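Local coordinates for Alr3699 protein (Nostoc sp., PDB 4XSO), which is of unknown function but probably belongs to the GT-B class of glycosyltransferases, with two Rossmann-like domains, at residues K176-G181 with A378-S383; H222-A227 with V235-V240. All coordinates share one frame; numbering follows the deposited sequence.

Interaction 1. Residues K176-G181 with A378-S383; sequences KVIYNG and AETLSS
Lys176 and Ile178 both meet Thr380, a residue of helix 370-382. The contact is small, 93 Å² in all, and is made by side chains alone. Van der Waals contact carries it. The aliphatic part of Lys176 lies across the hydroxyl side of Thr380, with CE 3.3 Å from Thr380 OG1. The methylene before it, Lys176 CD, is 3.5 Å from Thr380 OG1. It is also 4.1 Å from the methyl Thr380 CG2, so the lysine chain touches both branches of the threonine. Lys176 leaves its strand with CG opposite the backbone N (chi1 -179°) and stays extended as far as CE, where chi4 (56°) turns NZ out of line with the chain. Ile178 adds a looser touch. The isoleucine side chain runs past Thr380 in the opposite direction, and its CD1 comes 4.0 Å from Thr380 OG1.

The polar atoms find their partners outside this pairing. Thr380 OG1 hydrogen-bonds to Gln376 O, one helical turn back, so the hydroxyl that Lys176 covers is satisfied within its own helix. Lys176 NZ hydrogen-bonds to a glycerol, probably from the crystallisation liquor, which also hydrogen-bonds to Val177 O. The backbone of Lys176 is hydrogen-bonded to Val154 and Ala156.

Around the contact, Ile178 also packs on Ile373 and Ile377, and Thr380 on Leu153. Strand 175-177 is one of the two edge strands of the seven-stranded parallel sheet within this chain. The C-terminal helix thus lies against the N-terminal Rossmann-like domain, the return crossing characteristic of GT-B glycosyltransferases.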
ATOM      1  N   LYS A 176       3.611   3.022 -25.000  1.00 29.50           N
ATOM      2  CA  LYS A 176       4.519   3.400 -26.020  1.00 30.46           C
ATOM      3  C   LYS A 176       5.529   2.274 -26.099  1.00 28.35           C
ATOM      4  O   LYS A 176       6.084   1.885 -25.069  1.00 31.94           O
ATOM      5  CB  LYS A 176       5.276   4.651 -25.634  1.00 30.19           C
ATOM      6  CG  LYS A 176       6.238   5.060 -26.770  1.00 36.37           C
ATOM      7  CD  LYS A 176       6.909   6.401 -26.574  1.00 40.66           C
ATOM      8  CE  LYS A 176       8.185   6.459 -27.431  1.00 47.77           C
ATOM      9  NZ  LYS A 176       7.981   6.216 -28.887  1.00 47.37           N
ATOM     10  N   VAL A 177       5.887   1.832 -27.292  1.00 24.59           N
ATOM     11  CA  VAL A 177       6.849   0.784 -27.441  1.00 24.82           C
ATOM     12  C   VAL A 177       8.251   1.408 -27.515  1.00 25.23           C
ATOM     13  O   VAL A 177       8.421   2.299 -28.277  1.00 26.06           O
ATOM     14  CB  VAL A 177       6.612  -0.114 -28.689  1.00 27.14           C
ATOM     15  CG1 VAL A 177       7.768  -1.007 -28.956  1.00 28.52           C
ATOM     16  CG2 VAL A 177       5.318  -0.948 -28.534  1.00 29.58           C
ATOM     17  N   ILE A 178       9.191   0.978 -26.689  1.00 25.32           N
ATOM     18  CA  ILE A 178      10.609   1.410 -26.815  1.00 25.52           C
ATOM     19  C   ILE A 178      11.404   0.137 -26.629  1.00 26.32           C
ATOM     20  O   ILE A 178      11.314  -0.524 -25.616  1.00 27.76           O
ATOM     21  CB  ILE A 178      11.047   2.445 -25.786  1.00 31.31           C
ATOM     22  CG1 ILE A 178      10.236   3.714 -25.901  1.00 32.40           C
ATOM     23  CG2 ILE A 178      12.534   2.810 -25.971  1.00 30.01           C
ATOM     24  CD1 ILE A 178      10.647   4.746 -24.891  1.00 34.47           C
ATOM     25  N   TYR A 179      12.194  -0.214 -27.655  1.00 29.20           N
ATOM     26  CA  TYR A 179      12.918  -1.484 -27.705  1.00 29.14           C
ATOM     27  C   TYR A 179      14.148  -1.337 -26.771  1.00 29.37           C
ATOM     28  O   TYR A 179      14.522  -0.247 -26.421  1.00 33.91           O
ATOM     29  CB  TYR A 179      13.306  -1.727 -29.171  1.00 29.33           C
ATOM     30  CG  TYR A 179      12.138  -2.084 -30.095  1.00 32.63           C
ATOM     31  CD1 TYR A 179      11.319  -3.180 -29.792  1.00 32.42           C
ATOM     32  CD2 TYR A 179      11.917  -1.438 -31.319  1.00 36.39           C
ATOM     33  CE1 TYR A 179      10.260  -3.571 -30.618  1.00 38.69           C
ATOM     34  CE2 TYR A 179      10.828  -1.855 -32.170  1.00 39.57           C
ATOM     35  CZ  TYR A 179      10.014  -2.927 -31.809  1.00 40.56           C
ATOM     36  OH  TYR A 179       8.889  -3.424 -32.592  1.00 50.25           O
ATOM     37  N   ASN A 180      14.751  -2.458 -26.367  1.00 29.10           N
ATOM     38  CA  ASN A 180      16.036  -2.524 -25.687  1.00 30.16           C
ATOM     39  C   ASN A 180      17.135  -1.918 -26.597  1.00 29.91           C
ATOM     40  O   ASN A 180      17.105  -2.004 -27.849  1.00 28.78           O
ATOM     41  CB  ASN A 180      16.386  -3.979 -25.362  1.00 28.65           C
ATOM     42  CG  ASN A 180      15.567  -4.596 -24.228  1.00 30.88           C
ATOM     43  OD1 ASN A 180      14.442  -4.190 -23.904  1.00 36.64           O
ATOM     44  ND2 ASN A 180      16.087  -5.662 -23.699  1.00 36.29           N
ATOM     45  N   GLY A 181      18.086  -1.254 -25.985  1.00 32.78           N
ATOM     46  CA  GLY A 181      19.192  -0.644 -26.763  1.00 34.33           C
ATOM     47  C   GLY A 181      20.486  -1.394 -26.461  1.00 33.87           C
ATOM     48  O   GLY A 181      20.588  -1.998 -25.419  1.00 31.02           O
ATOM     49  N   ALA A 378      14.530   9.569 -23.061  1.00 33.51           N
ATOM     50  CA  ALA A 378      14.685  10.954 -22.558  1.00 33.09           C
ATOM     51  C   ALA A 378      13.537  11.840 -23.102  1.00 35.56           C
ATOM     52  O   ALA A 378      12.906  12.547 -22.354  1.00 34.55           O
ATOM     53  CB  ALA A 378      16.014  11.540 -23.019  1.00 31.78           C
ATOM     54  N   GLU A 379      13.252  11.761 -24.401  1.00 32.16           N
ATOM     55  CA  GLU A 379      12.136  12.523 -24.982  1.00 35.69           C
ATOM     56  C   GLU A 379      10.842  12.122 -24.353  1.00 39.37           C
ATOM     57  O   GLU A 379      10.007  12.976 -23.980  1.00 38.91           O
ATOM     58  CB  GLU A 379      12.048  12.356 -26.500  1.00 38.62           C
ATOM     59  CG  GLU A 379      13.293  13.033 -27.104  1.00 51.76           C
ATOM     60  CD  GLU A 379      13.413  13.044 -28.636  1.00 58.94           C
ATOM     61  OE1 GLU A 379      12.468  12.660 -29.352  1.00 62.73           O
ATOM     62  OE2 GLU A 379      14.506  13.432 -29.125  1.00 66.95           O
ATOM     63  N   THR A 380      10.656  10.834 -24.160  1.00 34.29           N
ATOM     64  CA  THR A 380       9.393  10.418 -23.582  1.00 36.78           C
ATOM     65  C   THR A 380       9.285  10.909 -22.097  1.00 36.74           C
ATOM     66  O   THR A 380       8.246  11.354 -21.680  1.00 32.83           O
ATOM     67  CB  THR A 380       9.211   8.914 -23.748  1.00 42.60           C
ATOM     68  OG1 THR A 380       9.313   8.558 -25.152  1.00 40.28           O
ATOM     69  CG2 THR A 380       7.860   8.534 -23.238  1.00 44.65           C
ATOM     70  N   LEU A 381      10.367  10.870 -21.321  1.00 36.37           N
ATOM     71  CA  LEU A 381      10.356  11.421 -19.959  1.00 37.92           C
ATOM     72  C   LEU A 381      10.116  12.956 -19.915  1.00 41.43           C
ATOM     73  O   LEU A 381       9.392  13.444 -19.057  1.00 39.39           O
ATOM     74  CB  LEU A 381      11.625  11.059 -19.215  1.00 37.14           C
ATOM     75  CG  LEU A 381      11.671   9.555 -18.893  1.00 39.39           C
ATOM     76  CD1 LEU A 381      13.006   9.213 -18.298  1.00 39.84           C
ATOM     77  CD2 LEU A 381      10.513   9.099 -18.012  1.00 41.13           C
ATOM     78  N   SER A 382      10.684  13.719 -20.833  1.00 40.31           N
ATOM     79  CA  SER A 382      10.496  15.176 -20.779  1.00 45.13           C
ATOM     80  C   SER A 382       9.070  15.523 -21.213  1.00 48.61           C
ATOM     81  O   SER A 382       8.510  16.526 -20.825  1.00 43.56           O
ATOM     82  CB  SER A 382      11.497  15.867 -21.659  1.00 42.52           C
ATOM     83  OG  SER A 382      11.229  15.484 -22.959  1.00 47.35           O
ATOM     84  N   SER A 383       8.475  14.657 -22.023  1.00 48.46           N
ATOM     85  CA  SER A 383       7.066  14.721 -22.346  1.00 48.93           C
ATOM     86  C   SER A 383       6.121  14.734 -21.121  1.00 53.73           C
ATOM     87  O   SER A 383       4.965  15.011 -21.269  1.00 53.38           O
ATOM     88  CB  SER A 383       6.736  13.536 -23.243  1.00 63.92           C
ATOM     89  OG  SER A 383       5.357  13.401 -23.409  1.00 74.44           O
TER

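Interaction 2. Residues H222-A227 with V235-V240; sequences HILIDA and VTAILV
Leu224 holds CG opposite its backbone N (chi1 175°), and with chi2 at 62° its CD2 is the leading methyl that reaches strand 235-240. Leu239 has CG opposite its carbonyl carbon (chi1 -50°). The two leucine side chains run past each other in opposite directions, and their CD2 methyls meet at 4.1 Å. The same Leu224 CD2 rests 4.0 Å from Ala237 CB. One methyl thus touches two strand residues that face the helix.

Ile225 gives a more distant touch, from its CD1 to Leu239 CD1 at 4.4 Å. Leu239 uses a different methyl for each helix residue. All four residues are buried and the contact is wholly apolar.

Helix and strand run nearly antiparallel, at 167°, with their axes 9.6 Å apart. Nearby, Leu224 and Leu239 both touch His211 of strand 207-212, while Ile225 reaches Gln257 and Ile258 of helix 248-260. The helix joins two neighbouring parallel strands. This is the beta-alpha-beta crossover of strand 207-212, helix 221-228 and strand 235-240, a unit of the C-terminal Rossmann-like domain.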
ATOM      1  N   HIS A 222      16.881 -28.572 -26.606  1.00 35.15           N
ATOM      2  CA  HIS A 222      16.546 -29.918 -27.122  1.00 38.96           C
ATOM      3  C   HIS A 222      16.011 -29.892 -28.556  1.00 35.51           C
ATOM      4  O   HIS A 222      16.176 -30.848 -29.311  1.00 33.61           O
ATOM      5  CB  HIS A 222      15.554 -30.644 -26.159  1.00 37.78           C
ATOM      6  CG  HIS A 222      14.202 -29.995 -26.085  1.00 41.14           C
ATOM      7  ND1 HIS A 222      13.958 -28.843 -25.347  1.00 43.53           N
ATOM      8  CD2 HIS A 222      13.032 -30.306 -26.695  1.00 39.71           C
ATOM      9  CE1 HIS A 222      12.697 -28.486 -25.507  1.00 42.95           C
ATOM     10  NE2 HIS A 222      12.123 -29.341 -26.337  1.00 42.75           N
ATOM     11  N   ILE A 223      15.418 -28.776 -28.953  1.00 38.29           N
ATOM     12  CA  ILE A 223      14.943 -28.584 -30.328  1.00 35.34           C
ATOM     13  C   ILE A 223      16.145 -28.448 -31.301  1.00 36.03           C
ATOM     14  O   ILE A 223      16.146 -29.076 -32.339  1.00 34.71           O
ATOM     15  CB  ILE A 223      14.014 -27.323 -30.425  1.00 35.69           C
ATOM     16  CG1 ILE A 223      12.894 -27.365 -29.384  1.00 34.75           C
ATOM     17  CG2 ILE A 223      13.452 -27.136 -31.843  1.00 35.32           C
ATOM     18  CD1 ILE A 223      11.879 -28.454 -29.693  1.00 42.32           C
ATOM     19  N   LEU A 224      17.171 -27.631 -30.951  1.00 29.70           N
ATOM     20  CA  LEU A 224      18.385 -27.557 -31.747  1.00 31.79           C
ATOM     21  C   LEU A 224      19.031 -28.949 -31.880  1.00 30.47           C
ATOM     22  O   LEU A 224      19.498 -29.321 -32.948  1.00 31.40           O
ATOM     23  CB  LEU A 224      19.375 -26.497 -31.180  1.00 32.55           C
ATOM     24  CG  LEU A 224      20.749 -26.420 -31.871  1.00 35.74           C
ATOM     25  CD1 LEU A 224      20.572 -26.028 -33.320  1.00 35.35           C
ATOM     26  CD2 LEU A 224      21.632 -25.382 -31.157  1.00 36.81           C
ATOM     27  N   ILE A 225      19.119 -29.671 -30.769  1.00 32.33           N
ATOM     28  CA  ILE A 225      19.701 -31.019 -30.747  1.00 37.32           C
ATOM     29  C   ILE A 225      18.903 -31.975 -31.689  1.00 36.57           C
ATOM     30  O   ILE A 225      19.530 -32.577 -32.545  1.00 34.91           O
ATOM     31  CB  ILE A 225      19.847 -31.529 -29.295  1.00 36.63           C
ATOM     32  CG1 ILE A 225      20.857 -30.629 -28.553  1.00 36.42           C
ATOM     33  CG2 ILE A 225      20.321 -32.969 -29.292  1.00 33.32           C
ATOM     34  CD1 ILE A 225      20.695 -30.655 -27.061  1.00 39.19           C
ATOM     35  N   ASP A 226      17.555 -32.001 -31.623  1.00 32.90           N
ATOM     36  CA  ASP A 226      16.783 -32.814 -32.590  1.00 36.89           C
ATOM     37  C   ASP A 226      17.052 -32.381 -34.034  1.00 39.76           C
ATOM     38  O   ASP A 226      17.298 -33.198 -34.907  1.00 39.69           O
ATOM     39  CB  ASP A 226      15.302 -32.710 -32.337  1.00 41.13           C
ATOM     40  CG  ASP A 226      14.831 -33.515 -31.150  1.00 45.92           C
ATOM     41  OD1 ASP A 226      15.528 -34.453 -30.778  1.00 48.34           O
ATOM     42  OD2 ASP A 226      13.753 -33.180 -30.574  1.00 47.76           O
ATOM     43  N   ALA A 227      17.109 -31.073 -34.292  1.00 35.80           N
ATOM     44  CA  ALA A 227      17.443 -30.637 -35.642  1.00 33.22           C
ATOM     45  C   ALA A 227      18.860 -31.067 -36.061  1.00 33.05           C
ATOM     46  O   ALA A 227      19.100 -31.354 -37.227  1.00 33.71           O
ATOM     47  CB  ALA A 227      17.303 -29.124 -35.773  1.00 35.24           C
ATOM     48  N   VAL A 235      28.028 -30.130 -39.365  1.00 37.12           N
ATOM     49  CA  VAL A 235      27.284 -29.244 -38.492  1.00 40.32           C
ATOM     50  C   VAL A 235      27.467 -29.635 -37.049  1.00 41.83           C
ATOM     51  O   VAL A 235      27.024 -30.729 -36.602  1.00 34.12           O
ATOM     52  CB  VAL A 235      25.758 -29.191 -38.809  1.00 44.08           C
ATOM     53  CG1 VAL A 235      25.045 -28.201 -37.873  1.00 41.58           C
ATOM     54  CG2 VAL A 235      25.506 -28.813 -40.261  1.00 42.51           C
ATOM     55  N   THR A 236      28.020 -28.690 -36.273  1.00 37.06           N
ATOM     56  CA  THR A 236      28.111 -28.837 -34.802  1.00 36.56           C
ATOM     57  C   THR A 236      27.454 -27.679 -34.056  1.00 39.01           C
ATOM     58  O   THR A 236      27.362 -26.536 -34.561  1.00 38.79           O
ATOM     59  CB  THR A 236      29.557 -28.859 -34.289  1.00 42.18           C
ATOM     60  OG1 THR A 236      30.144 -27.607 -34.562  1.00 44.11           O
ATOM     61  CG2 THR A 236      30.346 -29.871 -34.941  1.00 40.37           C
ATOM     62  N   ALA A 237      26.971 -27.991 -32.860  1.00 35.82           N
ATOM     63  CA  ALA A 237      26.301 -27.016 -32.028  1.00 36.37           C
ATOM     64  C   ALA A 237      27.194 -26.636 -30.824  1.00 36.97           C
ATOM     65  O   ALA A 237      27.872 -27.477 -30.268  1.00 34.06           O
ATOM     66  CB  ALA A 237      24.956 -27.563 -31.607  1.00 37.62           C
ATOM     67  N   ILE A 238      27.278 -25.340 -30.500  1.00 36.74           N
ATOM     68  CA  ILE A 238      27.857 -24.911 -29.254  1.00 33.53           C
ATOM     69  C   ILE A 238      26.746 -24.373 -28.439  1.00 30.96           C
ATOM     70  O   ILE A 238      25.942 -23.534 -28.912  1.00 32.16           O
ATOM     71  CB  ILE A 238      29.035 -23.882 -29.402  1.00 37.99           C
ATOM     72  CG1 ILE A 238      28.571 -22.604 -30.078  1.00 40.01           C
ATOM     73  CG2 ILE A 238      30.190 -24.458 -30.211  1.00 35.26           C
ATOM     74  CD1 ILE A 238      29.587 -21.472 -29.944  1.00 45.30           C
ATOM     75  N   LEU A 239      26.652 -24.884 -27.214  1.00 32.70           N
ATOM     76  CA  LEU A 239      25.672 -24.430 -26.214  1.00 32.79           C
ATOM     77  C   LEU A 239      26.427 -23.608 -25.180  1.00 36.91           C
ATOM     78  O   LEU A 239      27.330 -24.112 -24.474  1.00 36.23           O
ATOM     79  CB  LEU A 239      24.950 -25.591 -25.527  1.00 37.09           C
ATOM     80  CG  LEU A 239      24.360 -26.620 -26.510  1.00 36.08           C
ATOM     81  CD1 LEU A 239      23.506 -27.597 -25.725  1.00 40.65           C
ATOM     82  CD2 LEU A 239      23.502 -26.015 -27.541  1.00 40.69           C
ATOM     83  N   VAL A 240      26.029 -22.341 -25.091  1.00 35.43           N
ATOM     84  CA  VAL A 240      26.686 -21.418 -24.241  1.00 34.68           C
ATOM     85  C   VAL A 240      25.680 -20.966 -23.244  1.00 35.64           C
ATOM     86  O   VAL A 240      24.619 -20.436 -23.574  1.00 38.03           O
ATOM     87  CB  VAL A 240      27.240 -20.232 -25.056  1.00 36.02           C
ATOM     88  CG1 VAL A 240      28.062 -19.335 -24.189  1.00 31.57           C
ATOM     89  CG2 VAL A 240      28.102 -20.758 -26.205  1.00 33.71           C
TER

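Overall arrangement
The two contacts belong to different parallel sheets of the GT-B fold. Interaction 1 sits at the edge of the N-terminal seven-stranded sheet, where the last helix of the chain comes back to it. Interaction 2 lies inside the C-terminal six-stranded sheet domain. Their centres are 37 Å apart, on opposite sides of the chain's centre. The nearest atoms of interaction 1 and interaction 2 are about 17 Å apart, so the two do not touch. Along the chain, interaction 2 is nested within the long loop that interaction 1 closes. One is a long-range closure and the other a local crossover. The glycerol at interaction 1 lies about 3 Å (nearest atoms) from the Lys176 side chain.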